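PrgX (Enterococcus faecalis, PDB 2AWI) acts as the receptor for the peptide sex pheromone cCF10 and as a repressor, probably DNA-binding, in the control of conjugation in Enterococcus faecalis. Local coordinates at residues A[189-194]-A[226-231]; A[196-201]-A[212-217]; A[203-208]-A[285-290]; A[237-242]-A[277-282]. The protein carries 1 engineered substitution. All blocks are in the same frame, centred on the assembly; numbering follows the deposited sequence.

Contact 1: A[189-194]-A[226-231]; sequences TIQTVL and ISINGY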
# COMPACT_ATOMS: atom_id res chain seq x y z
N THR A 189 -18.42 -1.88 29.87
CA THR A 189 -19.79 -2.33 29.68
C THR A 189 -20.66 -1.37 28.87
O THR A 189 -21.42 -1.80 28.00
CB THR A 189 -20.44 -2.58 31.03
OG1 THR A 189 -19.60 -3.45 31.80
CG2 THR A 189 -21.81 -3.21 30.85
N ILE A 190 -20.56 -0.08 29.14
CA ILE A 190 -21.37 0.88 28.41
C ILE A 190 -20.88 1.00 26.97
O ILE A 190 -21.64 1.44 26.10
CB ILE A 190 -21.32 2.26 29.09
CG1 ILE A 190 -19.89 2.82 29.03
CG2 ILE A 190 -21.77 2.14 30.54
CD1 ILE A 190 -19.77 4.20 29.61
N GLN A 191 -19.64 0.59 26.72
CA GLN A 191 -19.05 0.64 25.39
C GLN A 191 -19.40 -0.58 24.56
O GLN A 191 -19.62 -0.48 23.35
CB GLN A 191 -17.52 0.74 25.48
CG GLN A 191 -16.98 2.15 25.56
CD GLN A 191 -15.51 2.19 25.94
OE1 GLN A 191 -15.16 2.12 27.12
NE2 GLN A 191 -14.64 2.28 24.94
N THR A 192 -19.45 -1.74 25.20
CA THR A 192 -19.76 -2.99 24.51
C THR A 192 -21.10 -2.89 23.79
O THR A 192 -21.24 -3.35 22.66
CB THR A 192 -19.80 -4.17 25.51
OG1 THR A 192 -18.54 -4.25 26.19
CG2 THR A 192 -20.05 -5.49 24.77
N VAL A 193 -22.08 -2.29 24.46
CA VAL A 193 -23.42 -2.12 23.91
C VAL A 193 -23.36 -1.40 22.58
O VAL A 193 -23.90 -1.88 21.58
CB VAL A 193 -24.32 -1.27 24.84
CG1 VAL A 193 -25.67 -1.04 24.17
CG2 VAL A 193 -24.50 -1.95 26.18
N LEU A 194 -22.71 -0.25 22.56
CA LEU A 194 -22.62 0.54 21.35
C LEU A 194 -21.95 -0.22 20.23
O LEU A 194 -22.45 -0.24 19.11
CB LEU A 194 -21.87 1.85 21.64
CG LEU A 194 -22.36 2.58 22.89
CD1 LEU A 194 -21.55 3.84 23.12
CD2 LEU A 194 -23.83 2.91 22.73
N ILE A 226 -12.85 9.03 31.58
CA ILE A 226 -13.39 7.87 30.89
C ILE A 226 -12.26 6.98 30.37
O ILE A 226 -11.19 7.48 30.03
CB ILE A 226 -14.26 8.29 29.67
CG1 ILE A 226 -15.03 7.08 29.13
CG2 ILE A 226 -13.37 8.86 28.56
CD1 ILE A 226 -16.07 6.56 30.07
N SER A 227 -12.49 5.68 30.32
CA SER A 227 -11.48 4.75 29.82
C SER A 227 -11.97 4.12 28.53
O SER A 227 -12.60 3.06 28.55
CB SER A 227 -11.19 3.65 30.83
OG SER A 227 -10.34 4.12 31.86
N ILE A 228 -11.71 4.77 27.40
CA ILE A 228 -12.13 4.24 26.12
C ILE A 228 -11.30 2.99 25.81
O ILE A 228 -10.08 2.98 26.01
CB ILE A 228 -11.92 5.29 24.98
CG1 ILE A 228 -12.66 6.59 25.31
CG2 ILE A 228 -12.39 4.71 23.65
CD1 ILE A 228 -14.20 6.43 25.35
N ASN A 229 -11.96 1.95 25.32
CA ASN A 229 -11.29 0.70 24.97
C ASN A 229 -10.68 0.87 23.59
O ASN A 229 -11.39 1.08 22.61
CB ASN A 229 -12.30 -0.44 24.96
CG ASN A 229 -11.70 -1.77 24.52
OD1 ASN A 229 -11.19 -1.90 23.41
ND2 ASN A 229 -11.75 -2.76 25.40
N GLY A 230 -9.35 0.78 23.53
CA GLY A 230 -8.64 0.93 22.27
C GLY A 230 -9.11 0.01 21.15
O GLY A 230 -9.20 0.44 20.00
N TYR A 231 -9.39 -1.24 21.48
CA TYR A 231 -9.85 -2.19 20.47
C TYR A 231 -11.20 -1.76 19.91
O TYR A 231 -11.45 -1.85 18.71
CB TYR A 231 -9.96 -3.60 21.06
CG TYR A 231 -8.65 -4.17 21.56
CD1 TYR A 231 -7.55 -4.31 20.70
CD2 TYR A 231 -8.52 -4.61 22.87
CE1 TYR A 231 -6.36 -4.88 21.15
CE2 TYR A 231 -7.33 -5.17 23.33
CZ TYR A 231 -6.26 -5.30 22.46
OH TYR A 231 -5.10 -5.87 22.94

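Contact 2: A[196-201]-A[212-217]; sequences NALTIS and YYINQF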
# COMPACT_ATOMS: atom_id res chain seq x y z
N ASN A 196 -21.64 -3.48 19.76
CA ASN A 196 -22.50 -4.55 19.29
C ASN A 196 -23.71 -4.00 18.56
O ASN A 196 -24.14 -4.55 17.54
CB ASN A 196 -22.96 -5.43 20.46
CG ASN A 196 -21.83 -6.25 21.05
OD1 ASN A 196 -20.83 -6.51 20.38
ND2 ASN A 196 -21.99 -6.66 22.30
N ALA A 197 -24.27 -2.92 19.09
CA ALA A 197 -25.44 -2.32 18.46
C ALA A 197 -25.08 -1.76 17.09
O ALA A 197 -25.83 -1.93 16.14
CB ALA A 197 -26.00 -1.21 19.35
N LEU A 198 -23.92 -1.12 17.00
CA LEU A 198 -23.47 -0.52 15.74
C LEU A 198 -23.12 -1.56 14.68
O LEU A 198 -23.30 -1.33 13.49
CB LEU A 198 -22.26 0.39 15.99
CG LEU A 198 -21.58 0.98 14.75
CD1 LEU A 198 -22.61 1.64 13.86
CD2 LEU A 198 -20.52 1.99 15.17
N THR A 199 -22.63 -2.71 15.11
CA THR A 199 -22.27 -3.78 14.19
C THR A 199 -23.56 -4.26 13.51
O THR A 199 -23.62 -4.40 12.29
CB THR A 199 -21.62 -4.97 14.94
OG1 THR A 199 -20.42 -4.53 15.58
CG2 THR A 199 -21.29 -6.10 13.97
N ILE A 200 -24.57 -4.50 14.32
CA ILE A 200 -25.86 -4.95 13.83
C ILE A 200 -26.49 -3.90 12.91
O ILE A 200 -27.04 -4.23 11.85
CB ILE A 200 -26.81 -5.25 15.01
CG1 ILE A 200 -26.27 -6.46 15.79
CG2 ILE A 200 -28.22 -5.48 14.51
CD1 ILE A 200 -26.99 -6.74 17.12
N SER A 201 -26.39 -2.64 13.29
CA SER A 201 -26.96 -1.56 12.50
C SER A 201 -26.37 -1.44 11.10
O SER A 201 -27.10 -1.16 10.14
CB SER A 201 -26.80 -0.23 13.23
OG SER A 201 -27.51 -0.28 14.45
N TYR A 212 -26.55 6.97 15.11
CA TYR A 212 -26.93 7.17 16.50
C TYR A 212 -25.81 6.64 17.39
O TYR A 212 -25.24 7.38 18.19
CB TYR A 212 -28.24 6.43 16.81
CG TYR A 212 -28.56 6.39 18.29
CD1 TYR A 212 -28.95 7.54 18.97
CD2 TYR A 212 -28.41 5.21 19.02
CE1 TYR A 212 -29.18 7.52 20.36
CE2 TYR A 212 -28.63 5.17 20.40
CZ TYR A 212 -29.01 6.33 21.06
OH TYR A 212 -29.19 6.31 22.43
N TYR A 213 -25.49 5.36 17.23
CA TYR A 213 -24.46 4.72 18.03
C TYR A 213 -23.07 5.32 17.84
O TYR A 213 -22.32 5.48 18.81
CB TYR A 213 -24.46 3.22 17.73
CG TYR A 213 -25.76 2.57 18.16
CD1 TYR A 213 -26.14 2.55 19.50
CD2 TYR A 213 -26.61 1.99 17.22
CE1 TYR A 213 -27.34 1.97 19.90
CE2 TYR A 213 -27.82 1.41 17.61
CZ TYR A 213 -28.18 1.40 18.95
OH TYR A 213 -29.36 0.81 19.35
N ILE A 214 -22.72 5.65 16.61
CA ILE A 214 -21.42 6.26 16.35
C ILE A 214 -21.34 7.55 17.15
O ILE A 214 -20.28 7.90 17.69
CB ILE A 214 -21.24 6.57 14.84
CG1 ILE A 214 -21.07 5.26 14.07
CG2 ILE A 214 -20.05 7.51 14.63
CD1 ILE A 214 -20.78 5.44 12.59
N ASN A 215 -22.46 8.26 17.25
CA ASN A 215 -22.51 9.50 18.01
C ASN A 215 -22.39 9.24 19.51
O ASN A 215 -21.67 9.93 20.22
CB ASN A 215 -23.81 10.26 17.72
CG ASN A 215 -23.85 10.85 16.32
OD1 ASN A 215 -24.87 11.40 15.90
ND2 ASN A 215 -22.73 10.76 15.61
N GLN A 216 -23.12 8.23 20.00
CA GLN A 216 -23.06 7.90 21.41
C GLN A 216 -21.63 7.54 21.81
O GLN A 216 -21.11 8.00 22.83
CB GLN A 216 -24.00 6.74 21.74
CG GLN A 216 -25.49 7.07 21.65
CD GLN A 216 -25.83 8.42 22.27
OE1 GLN A 216 -25.46 8.72 23.40
NE2 GLN A 216 -26.55 9.24 21.51
N PHE A 217 -20.98 6.71 20.99
CA PHE A 217 -19.62 6.30 21.28
C PHE A 217 -18.67 7.49 21.29
O PHE A 217 -17.86 7.64 22.21
CB PHE A 217 -19.12 5.29 20.25
CG PHE A 217 -17.72 4.82 20.53
CD1 PHE A 217 -17.45 4.02 21.63
CD2 PHE A 217 -16.67 5.22 19.72
CE1 PHE A 217 -16.16 3.63 21.93
CE2 PHE A 217 -15.36 4.84 20.01
CZ PHE A 217 -15.11 4.04 21.11

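Contact 3: A[203-208]-A[285-290]; sequences MNRNLK and AKEKFT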
# COMPACT_ATOMS: atom_id res chain seq x y z
N MSE A 203 -24.91 -3.90 9.50
CA MSE A 203 -25.26 -5.13 8.80
C MSE A 203 -26.67 -5.08 8.20
O MSE A 203 -26.96 -5.79 7.23
CB MSE A 203 -25.13 -6.32 9.76
CG MSE A 203 -24.80 -7.64 9.08
SE MSE A 203 -23.06 -7.62 8.21
CE MSE A 203 -23.67 -7.59 6.37
N ASN A 204 -27.55 -4.25 8.77
CA ASN A 204 -28.91 -4.11 8.28
C ASN A 204 -29.02 -2.82 7.49
O ASN A 204 -30.12 -2.31 7.26
CB ASN A 204 -29.91 -4.06 9.43
CG ASN A 204 -29.90 -5.31 10.28
OD1 ASN A 204 -29.60 -6.40 9.79
ND2 ASN A 204 -30.25 -5.16 11.55
N ARG A 205 -27.88 -2.29 7.08
CA ARG A 205 -27.81 -1.05 6.32
C ARG A 205 -28.70 0.05 6.90
O ARG A 205 -29.11 0.97 6.19
CB ARG A 205 -28.17 -1.31 4.85
CG ARG A 205 -27.61 -0.27 3.90
CD ARG A 205 -27.71 -0.70 2.46
NE ARG A 205 -26.73 -0.03 1.62
CZ ARG A 205 -26.71 1.28 1.37
NH1 ARG A 205 -27.63 2.07 1.90
NH2 ARG A 205 -25.77 1.80 0.59
N ASN A 206 -28.99 -0.04 8.19
CA ASN A 206 -29.80 0.97 8.87
C ASN A 206 -28.88 2.14 9.18
O ASN A 206 -28.30 2.23 10.27
CB ASN A 206 -30.35 0.39 10.17
CG ASN A 206 -31.53 1.17 10.70
OD1 ASN A 206 -31.54 2.40 10.68
ND2 ASN A 206 -32.53 0.45 11.21
N LEU A 207 -28.73 3.06 8.23
CA LEU A 207 -27.83 4.19 8.41
C LEU A 207 -28.14 5.18 9.52
O LEU A 207 -27.21 5.73 10.12
CB LEU A 207 -27.67 4.96 7.09
CG LEU A 207 -27.04 4.22 5.91
CD1 LEU A 207 -26.46 5.25 4.95
CD2 LEU A 207 -25.94 3.27 6.39
N LYS A 208 -29.41 5.42 9.82
CA LYS A 208 -29.71 6.38 10.87
C LYS A 208 -29.45 5.80 12.26
O LYS A 208 -29.09 6.54 13.18
CB LYS A 208 -31.14 6.92 10.74
CG LYS A 208 -32.25 6.14 11.40
CD LYS A 208 -33.53 6.98 11.39
CE LYS A 208 -34.71 6.27 12.05
NZ LYS A 208 -34.44 5.94 13.47
N ALA A 285 -20.83 -7.52 -0.75
CA ALA A 285 -21.71 -8.25 -1.64
C ALA A 285 -23.03 -7.49 -1.84
O ALA A 285 -23.46 -7.26 -2.97
CB ALA A 285 -21.98 -9.65 -1.08
N LYS A 286 -23.66 -7.09 -0.73
CA LYS A 286 -24.92 -6.35 -0.80
C LYS A 286 -24.78 -5.08 -1.63
O LYS A 286 -25.75 -4.60 -2.22
CB LYS A 286 -25.41 -6.01 0.61
CG LYS A 286 -25.78 -7.23 1.45
CD LYS A 286 -26.02 -6.90 2.92
CE LYS A 286 -27.16 -5.91 3.11
NZ LYS A 286 -27.49 -5.74 4.55
N GLU A 287 -23.56 -4.54 -1.67
CA GLU A 287 -23.33 -3.32 -2.44
C GLU A 287 -22.79 -3.65 -3.83
O GLU A 287 -22.47 -2.76 -4.61
CB GLU A 287 -22.34 -2.41 -1.70
CG GLU A 287 -22.78 -2.03 -0.29
CD GLU A 287 -24.08 -1.25 -0.26
OE1 GLU A 287 -24.14 -0.16 -0.88
OE2 GLU A 287 -25.04 -1.72 0.38
N LYS A 288 -22.71 -4.94 -4.13
CA LYS A 288 -22.23 -5.42 -5.43
C LYS A 288 -20.79 -5.01 -5.72
O LYS A 288 -20.42 -4.78 -6.88
CB LYS A 288 -23.15 -4.93 -6.55
CG LYS A 288 -24.61 -5.29 -6.33
CD LYS A 288 -24.79 -6.79 -6.17
CE LYS A 288 -26.21 -7.15 -5.76
NZ LYS A 288 -27.21 -6.58 -6.72
N PHE A 289 -19.98 -4.92 -4.67
CA PHE A 289 -18.57 -4.58 -4.78
C PHE A 289 -17.75 -5.82 -4.44
O PHE A 289 -18.09 -6.55 -3.50
CB PHE A 289 -18.19 -3.47 -3.80
CG PHE A 289 -18.14 -2.10 -4.40
CD1 PHE A 289 -19.30 -1.33 -4.54
CD2 PHE A 289 -16.93 -1.56 -4.82
CE1 PHE A 289 -19.25 -0.05 -5.08
CE2 PHE A 289 -16.86 -0.28 -5.37
CZ PHE A 289 -18.02 0.48 -5.49
N THR A 290 -16.70 -6.07 -5.20
CA THR A 290 -15.83 -7.21 -4.92
C THR A 290 -14.72 -6.70 -4.00
O THR A 290 -13.94 -5.83 -4.39
CB THR A 290 -15.19 -7.77 -6.21
OG1 THR A 290 -16.21 -7.98 -7.20
CG2 THR A 290 -14.49 -9.08 -5.93

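Contact 4: A[237-242]-A[277-282]; sequences NYLKQI and VEELTK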
# COMPACT_ATOMS: atom_id res chain seq x y z
N ASN A 237 -14.43 2.59 14.69
CA ASN A 237 -13.95 3.54 13.68
C ASN A 237 -13.97 2.86 12.30
O ASN A 237 -14.06 3.53 11.27
CB ASN A 237 -12.54 4.01 14.01
CG ASN A 237 -12.19 5.33 13.35
OD1 ASN A 237 -11.89 5.39 12.16
ND2 ASN A 237 -12.24 6.41 14.13
N TYR A 238 -13.88 1.54 12.30
CA TYR A 238 -13.92 0.78 11.06
C TYR A 238 -15.38 0.74 10.59
O TYR A 238 -15.66 0.77 9.39
CB TYR A 238 -13.39 -0.65 11.28
CG TYR A 238 -14.06 -1.70 10.42
CD1 TYR A 238 -15.18 -2.40 10.88
CD2 TYR A 238 -13.60 -1.98 9.14
CE1 TYR A 238 -15.81 -3.35 10.09
CE2 TYR A 238 -14.23 -2.93 8.33
CZ TYR A 238 -15.34 -3.61 8.82
OH TYR A 238 -15.97 -4.54 8.02
N LEU A 239 -16.31 0.66 11.54
CA LEU A 239 -17.72 0.62 11.22
C LEU A 239 -18.14 2.00 10.72
O LEU A 239 -19.04 2.13 9.90
CB LEU A 239 -18.53 0.22 12.46
CG LEU A 239 -18.37 -1.26 12.83
CD1 LEU A 239 -18.86 -1.53 14.26
CD2 LEU A 239 -19.14 -2.11 11.82
N LYS A 240 -17.45 3.02 11.21
CA LYS A 240 -17.70 4.39 10.81
C LYS A 240 -17.25 4.55 9.36
O LYS A 240 -17.92 5.19 8.55
CB LYS A 240 -16.94 5.36 11.72
CG LYS A 240 -17.10 6.83 11.37
CD LYS A 240 -16.21 7.68 12.26
CE LYS A 240 -16.20 9.14 11.84
NZ LYS A 240 -15.27 9.95 12.68
N GLN A 241 -16.10 3.97 9.03
CA GLN A 241 -15.57 4.04 7.67
C GLN A 241 -16.56 3.35 6.74
O GLN A 241 -16.78 3.79 5.61
CB GLN A 241 -14.20 3.36 7.58
CG GLN A 241 -13.09 4.04 8.37
CD GLN A 241 -12.89 5.50 7.97
OE1 GLN A 241 -12.73 5.82 6.80
NE2 GLN A 241 -12.90 6.38 8.96
N ILE A 242 -17.17 2.26 7.20
CA ILE A 242 -18.14 1.53 6.40
C ILE A 242 -19.40 2.39 6.26
O ILE A 242 -20.02 2.43 5.21
CB ILE A 242 -18.51 0.19 7.05
CG1 ILE A 242 -17.26 -0.70 7.11
CG2 ILE A 242 -19.63 -0.49 6.28
CD1 ILE A 242 -16.65 -1.00 5.75
N VAL A 277 -13.38 -9.52 8.52
CA VAL A 277 -13.24 -9.94 7.13
C VAL A 277 -14.58 -10.48 6.64
O VAL A 277 -15.03 -10.14 5.54
CB VAL A 277 -12.16 -11.05 6.98
CG1 VAL A 277 -12.23 -11.66 5.59
CG2 VAL A 277 -10.78 -10.46 7.20
N GLU A 278 -15.22 -11.31 7.46
CA GLU A 278 -16.51 -11.88 7.11
C GLU A 278 -17.51 -10.74 6.95
O GLU A 278 -18.28 -10.71 5.98
CB GLU A 278 -16.98 -12.84 8.20
CG GLU A 278 -15.99 -13.96 8.49
CD GLU A 278 -16.44 -14.88 9.61
OE1 GLU A 278 -16.78 -14.38 10.70
OE2 GLU A 278 -16.43 -16.11 9.40
N GLU A 279 -17.48 -9.81 7.89
CA GLU A 279 -18.38 -8.66 7.86
C GLU A 279 -18.26 -7.90 6.55
O GLU A 279 -19.23 -7.74 5.83
CB GLU A 279 -18.10 -7.71 9.04
CG GLU A 279 -19.11 -7.81 10.18
CD GLU A 279 -18.65 -7.14 11.47
OE1 GLU A 279 -18.26 -5.95 11.43
OE2 GLU A 279 -18.69 -7.80 12.53
N LEU A 280 -17.05 -7.44 6.25
CA LEU A 280 -16.80 -6.68 5.03
C LEU A 280 -17.13 -7.45 3.76
O LEU A 280 -17.47 -6.85 2.73
CB LEU A 280 -15.34 -6.22 4.99
CG LEU A 280 -14.94 -5.36 3.78
CD1 LEU A 280 -15.73 -4.06 3.79
CD2 LEU A 280 -13.45 -5.08 3.83
N THR A 281 -17.04 -8.77 3.81
CA THR A 281 -17.34 -9.60 2.65
C THR A 281 -18.84 -9.56 2.35
O THR A 281 -19.26 -9.50 1.19
CB THR A 281 -16.93 -11.07 2.88
OG1 THR A 281 -15.51 -11.15 3.07
CG2 THR A 281 -17.32 -11.93 1.69
N LYS A 282 -19.65 -9.58 3.41
CA LYS A 282 -21.09 -9.53 3.26
C LYS A 282 -21.54 -8.12 2.91
O LYS A 282 -22.43 -7.93 2.08
CB LYS A 282 -21.76 -10.02 4.54
CG LYS A 282 -21.36 -11.45 4.91
CD LYS A 282 -22.04 -11.93 6.18
CE LYS A 282 -21.60 -13.35 6.53
NZ LYS A 282 -22.31 -13.91 7.72

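Contact 1: A[189-194]-A[226-231]
Gln191 reaches from the middle of helix 184-203 to the backbone of Ser227, Ile228 and Asn229, the approach to helix 230-248, within the all-helical TPR region of PrgX. The contact shows how one long side chain can tie a helix to the loop that leads into another. The polar part centres on Gln191. With CD anti to CA (chi2 168°), its chain is extended beyond CG, and CD stands 3.6 Å from the Asn229 backbone N and 4.0 Å from Ile228 CA. Phe217 and Leu220 of helix 207-220 pack on the same glutamine. Nearby, Asp187 OD1 of helix 184-203 takes the Ser227 N-H, a second tie between helix and loop.

Apolar contact is lighter: Ile190 and Ile226 meet through their CD1 methyls at 4.4 Å. Val193 of the same helix as Ile190 packs on Val156 and the engineered Cys153 of helix 150-159. Ile228 also packs against Tyr231 of the second subunit. The helix start is set by Asn229 as N-cap: its CG is anti to the backbone N (chi1 176°), CB faces Gln191, and OD1 turns away to accept the Tyr232 N-H.

Contact 2: A[196-201]-A[212-217]
Ala197 presses its methyl onto the ring of Tyr213, joining helix 184-203 to helix 207-220 as an antiparallel helical hairpin of the kind from which TPR-like domains are built. The axes of the two segments approach to 9.3 Å with a crossing angle of -155°. The methyl is centred on the ring: Ala197 CB lies 3.4 Å from the centroid of the Tyr213 ring and only 12° off its normal, a CH-pi contact. Tyr213 sets its CG anti to the carbonyl carbon (chi1 -64°), and its opposite face is covered towards the rim by CD2 of Tyr212, so the ring is sandwiched.

Ser201, one turn after Ala197, sits at the ring edge, its OG 3.6 Å from Tyr213 CE2. Its hydroxyl is turned beside its own backbone N and gives its proton to Ala197 O at 2.9 Å, arriving from above the carbonyl plane. That oxygen also accepts the Ser201 N-H, so two donors grip it.

Leu198 and Ile214 cross obliquely on another part of the interface. Here the packing is tight, with Leu198 CD2 only 3.5 Å from Ile214 CG1, whereas the CB atoms of Leu198 and Tyr213 stand 4.0 Å apart. The phenol oxygen of Tyr213 is hydrogen-bonded to the hydroxyl of Tyr165. The pairing of the helices thus rests on shape and on the pi face, while the buried hydroxyls of Ser201 and Tyr213 are satisfied within helix 184-203 and by Tyr165 respectively.

Contact 3: A[203-208]-A[285-290]
Arg205 and Glu287 form a two-pronged salt bridge between two helix ends, and the arginine that makes it has a left-handed backbone: Arg205, with phi 46°, is the C-prime residue of the Schellman motif that ends helix 184-203. Helix 270-286 also closes in a Schellman motif, at Lys288, so both partners belong to C-terminal turns.

The side chains reach toward each other tip to tip. The arginine is extended from CG to NE, with CD anti to CA (chi2 167°), and presents the NE edge of its guanidinium. NE binds Glu287 OE2 at 2.7 Å, and Arg205 NH2 binds Glu287 OE1 at 2.9 Å; both bonds are nearly straight. Each oxygen is met on its syn side and lies close to the guanidinium plane, although that plane and the carboxylate are turned 25° apart. One nitrogen to each oxygen limits rotation of both groups. Lys249 is a second cationic partner of OE1, and together the two positive charges would be expected to keep Glu287 ionised.

Lys286, the residue before Glu287, brings its NZ to 2.7 Å from Met203 O. The selenomethionine at 203 adds an apolar touch, its CE 4.2 Å from Lys286 CD.

On the protein surface, the contact bridges the ends of helices 184-203 and 270-286 past helix 230-248, whose Leu246 packs against Glu287, while Thr290 bonds to Asp248 of the third subunit.

Contact 4: A[237-242]-A[277-282]
Ile242 and Leu280 make the close-packed part of this contact, their CD1 methyls meeting at 3.7 Å as the two side chains pass at an angle. Beside them Tyr238 extends its phenol across the gap, and its OH stops 3.5 Å from Leu280 CB. The same ring has Ile242 CG1 of its own helix over one face, towards the rim. Leu280 places CG anti to the backbone N (chi1 -178°), and the side chain also touches Ile261 of helix 251-266.

Segments 237-242 and 277-282 run almost parallel, at 9°, their axes 12.3 Å apart at closest approach. Helix 251-266 comes between them in sequence, the relation of a helix to the next but one in the stacked helical hairpins of a TPR-like array. Here Ala257 of that helix packs against both Tyr238 and Ile242.

Toward the partly exposed side the touch is looser. Glu279, extended beyond CG, brings OE1 to the edge of the Tyr238 ring, 3.8 Å from CE1, with the carboxylate turned 44° from the ring plane. Leu239 crosses the glutamate at about a right angle, its CD2 4.0 Å from Glu279 OE1, and Thr199 of helix 184-203 packs on both residues.

The four contacts follow a run of helices through the TPR region. Contacts 1 and 2 share helix 184-203, their centres about 11 Å apart, and contact 2 is nested in the chain loop that contact 1 closes; Phe217 touches Gln191, Leu194 and Ile228. From contact 2 the packing passes to contact 4, about 13 Å away between centres, where Leu198 CG lies 3.7 Å from Leu239 CD1. Contacts 3 and 4, centres about 10 Å apart, share helix 270-286 and meet through Met203 and Lys282. Ser201 O and Asn206 N, 2.9 Å apart, probably hydrogen-bond contact 2 to contact 3. Contacts 1 and 3 do not touch; their centres are about 25 Å apart.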